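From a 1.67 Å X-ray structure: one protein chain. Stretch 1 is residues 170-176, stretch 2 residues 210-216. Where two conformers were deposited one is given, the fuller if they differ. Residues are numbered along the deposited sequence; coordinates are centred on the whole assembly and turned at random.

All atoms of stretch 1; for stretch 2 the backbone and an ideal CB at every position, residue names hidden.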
# COMPACT_ATOMS: atom_id res chain seq x y z
N GLU A 170 -5.92 2.86 -11.38
CA GLU A 170 -5.49 3.88 -12.35
C GLU A 170 -4.16 4.51 -11.95
O GLU A 170 -3.36 4.88 -12.82
CB GLU A 170 -6.57 4.95 -12.55
CG GLU A 170 -7.74 4.49 -13.41
CD GLU A 170 -7.33 4.21 -14.85
OE1 GLU A 170 -6.43 4.91 -15.37
OE2 GLU A 170 -7.90 3.28 -15.46
N LYS A 171 -3.92 4.64 -10.65
CA LYS A 171 -2.63 5.12 -10.18
C LYS A 171 -1.53 4.10 -10.41
O LYS A 171 -0.41 4.45 -10.80
CB LYS A 171 -2.68 5.48 -8.69
CG LYS A 171 -3.50 6.71 -8.36
CD LYS A 171 -3.66 6.79 -6.84
CE LYS A 171 -4.27 8.08 -6.36
NZ LYS A 171 -4.35 8.06 -4.86
N ILE A 172 -1.84 2.82 -10.19
CA ILE A 172 -0.88 1.76 -10.43
C ILE A 172 -0.43 1.76 -11.89
O ILE A 172 0.74 1.60 -12.19
CB ILE A 172 -1.43 0.39 -10.03
CG1 ILE A 172 -1.56 0.33 -8.50
CG2 ILE A 172 -0.50 -0.71 -10.51
CD1 ILE A 172 -2.11 -0.97 -7.98
N ARG A 173 -1.39 1.92 -12.80
CA ARG A 173 -1.06 2.03 -14.22
C ARG A 173 -0.11 3.19 -14.53
O ARG A 173 0.73 3.07 -15.43
CB ARG A 173 -2.33 2.18 -15.04
CG ARG A 173 -3.25 0.98 -14.94
CD ARG A 173 -4.26 0.99 -16.05
NE ARG A 173 -5.16 -0.16 -15.96
CZ ARG A 173 -4.91 -1.37 -16.46
NH1 ARG A 173 -3.76 -1.62 -17.09
NH2 ARG A 173 -5.80 -2.33 -16.32
N LYS A 174 -0.25 4.31 -13.83
CA LYS A 174 0.67 5.42 -14.05
C LYS A 174 2.08 5.03 -13.60
O LYS A 174 3.06 5.39 -14.24
CB LYS A 174 0.21 6.71 -13.36
CG LYS A 174 -1.05 7.35 -13.96
CD LYS A 174 -1.45 8.59 -13.18
CE LYS A 174 -2.48 9.44 -13.92
NZ LYS A 174 -3.72 8.71 -14.27
N VAL A 175 2.18 4.26 -12.51
CA VAL A 175 3.50 3.81 -12.06
C VAL A 175 4.06 2.76 -13.03
O VAL A 175 5.26 2.75 -13.30
CB VAL A 175 3.47 3.24 -10.61
CG1 VAL A 175 4.87 2.74 -10.22
CG2 VAL A 175 3.01 4.31 -9.66
N VAL A 176 3.19 1.89 -13.54
CA VAL A 176 3.63 0.90 -14.53
C VAL A 176 4.17 1.62 -15.75
O VAL A 176 5.19 1.23 -16.32
CB VAL A 176 2.51 -0.09 -14.92
CG1 VAL A 176 2.91 -0.92 -16.13
CG2 VAL A 176 2.19 -1.00 -13.72
N UNK A 210 5.15 9.36 1.72
CA UNK A 210 4.01 9.27 0.81
C UNK A 210 4.43 9.52 -0.63
O UNK A 210 5.29 10.34 -0.91
CB UNK A 210 2.92 10.27 1.22
N UNK A 211 3.77 8.81 -1.54
CA UNK A 211 3.89 9.04 -2.96
C UNK A 211 2.66 9.81 -3.39
O UNK A 211 1.53 9.39 -3.12
CB UNK A 211 4.04 7.73 -3.74
N UNK A 212 2.88 10.92 -4.09
CA UNK A 212 1.77 11.71 -4.62
C UNK A 212 1.89 11.67 -6.12
O UNK A 212 2.96 11.91 -6.66
CB UNK A 212 1.78 13.15 -4.10
N UNK A 213 0.78 11.36 -6.79
CA UNK A 213 0.81 11.20 -8.24
C UNK A 213 -0.12 12.25 -8.85
O UNK A 213 -1.34 12.15 -8.73
CB UNK A 213 0.40 9.79 -8.65
N UNK A 214 0.46 13.27 -9.49
CA UNK A 214 -0.31 14.42 -9.90
C UNK A 214 -0.17 14.63 -11.39
O UNK A 214 0.85 14.26 -11.97
CB UNK A 214 0.13 15.67 -9.13
N UNK A 215 -1.18 15.22 -12.01
CA UNK A 215 -1.15 15.44 -13.44
C UNK A 215 -1.06 16.90 -13.84
O UNK A 215 -1.24 17.24 -15.02
CB UNK A 215 -2.40 14.82 -14.07
N UNK A 216 -0.78 17.78 -12.88
CA UNK A 216 -0.51 19.19 -13.18
C UNK A 216 0.71 19.68 -12.41
O UNK A 216 1.08 19.11 -11.38
CB UNK A 216 -1.73 20.05 -12.84

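Stretch 1 is a helix and positions 210-214 form a strand; their axes approach to 10.0 Å at an angle of 90°, so only a short part of each can meet. The nearest CA pair, Lys171 and position 213 at 7.3 Å, marks the crossing point.

Position 210 has extended backbone angles (-100/145), and its ideal CB finds nothing of stretch 1 within 5.5 Å. The helix therefore sets no preference. Glu210 OE1 comes no nearer than 8.4 Å, to Lys171 NZ.

At position 211, CA-to-CB points toward the helix, but the ideal CB again has no neighbour within 5.5 Å. A short side chain would fall short; a longer apolar one could reach the methyls of Val175, so leucine, isoleucine or methionine would be reasonable. The deposited Leu211 (chi1 t, chi2 p) brings CD2 to 4.4 Å from Val175 CG2, a loose apolar contact covering 12 Å² of the leucine.

Position 212, with strand angles of -116/130, points away, as alternation predicts. Many residues would fit; His212 is found, its NE2 hydrogen-bonded elsewhere in the structure.

Position 213 carries the strongest evidence. Its CB points toward the helix, and the ideal CB lies 5.0 Å from both Lys171 CG and Lys174 CD. What stretch 1 offers here is aliphatic: the methylenes of two lysines, with Val175 CG2 nearby. The phi/psi of -118/108 suits beta-branched residues, so valine or isoleucine is favoured, though leucine or methionine could also use the surface. Ile213 (chi1 m, chi2 t) uses both branches: CG2 packs 3.7 Å from Lys174 CD, while CD1 reaches 3.9 Å from Lys171 CB and 4.0 Å from Val175 CG2. With 83 Å² covered, it has the largest share of any residue in the contact.

Position 214 points away, with no nearby stretch 1 atom at its CB, leaving the choice wide. In Glu214 the end of the side chain turns nearer, but the closest pair, Glu214 OE2 and Lys171 CE, is still 7.4 Å apart.

Position 215 leaves the strand (-113/12) and points sideways. Its ideal CB is 5.4 Å from Lys174 CE, so a small or medium side chain with a methyl could touch the lysine, and a polar one would also be plausible. Thr215 (chi1 p) places CG2 3.9 Å from Lys174 CE; the contact is carbon to carbon, and no hydrogen bond links the two stretches.

Position 216 (-135/159) is out of reach, with nothing of stretch 1 within 5.5 Å of its ideal CB, so many side chains, polar ones included, would fit. Thr216 occupies an N-cap position, its side chain capping a backbone N just past the stretch.

Stretch 2 210-216: ELHIETT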
# COMPACT_ATOMS: atom_id res chain seq x y z
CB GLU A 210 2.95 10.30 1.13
CG GLU A 210 2.04 10.02 2.30
CD GLU A 210 0.97 11.11 2.42
OE1 GLU A 210 -0.11 10.95 1.82
OE2 GLU A 210 1.22 12.15 3.07
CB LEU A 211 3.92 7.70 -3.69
CG LEU A 211 3.83 7.74 -5.21
CD1 LEU A 211 4.94 8.60 -5.81
CD2 LEU A 211 3.84 6.36 -5.82
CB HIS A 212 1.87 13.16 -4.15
CG HIS A 212 1.88 13.32 -2.66
ND1 HIS A 212 0.75 13.58 -1.94
CD2 HIS A 212 2.90 13.23 -1.77
CE1 HIS A 212 1.06 13.67 -0.65
NE2 HIS A 212 2.36 13.45 -0.53
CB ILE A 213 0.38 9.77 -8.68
CG1 ILE A 213 1.30 8.71 -8.05
CG2 ILE A 213 0.38 9.67 -10.21
CD1 ILE A 213 0.76 7.29 -8.17
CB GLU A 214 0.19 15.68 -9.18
CG GLU A 214 0.30 15.53 -7.67
CD GLU A 214 -1.03 15.28 -7.02
OE1 GLU A 214 -2.08 15.61 -7.63
OE2 GLU A 214 -1.04 14.73 -5.89
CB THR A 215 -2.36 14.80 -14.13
OG1 THR A 215 -3.55 15.32 -13.52
CG2 THR A 215 -2.33 13.30 -13.97
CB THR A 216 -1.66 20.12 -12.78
OG1 THR A 216 -1.88 20.03 -11.37
CG2 THR A 216 -2.95 19.78 -13.54
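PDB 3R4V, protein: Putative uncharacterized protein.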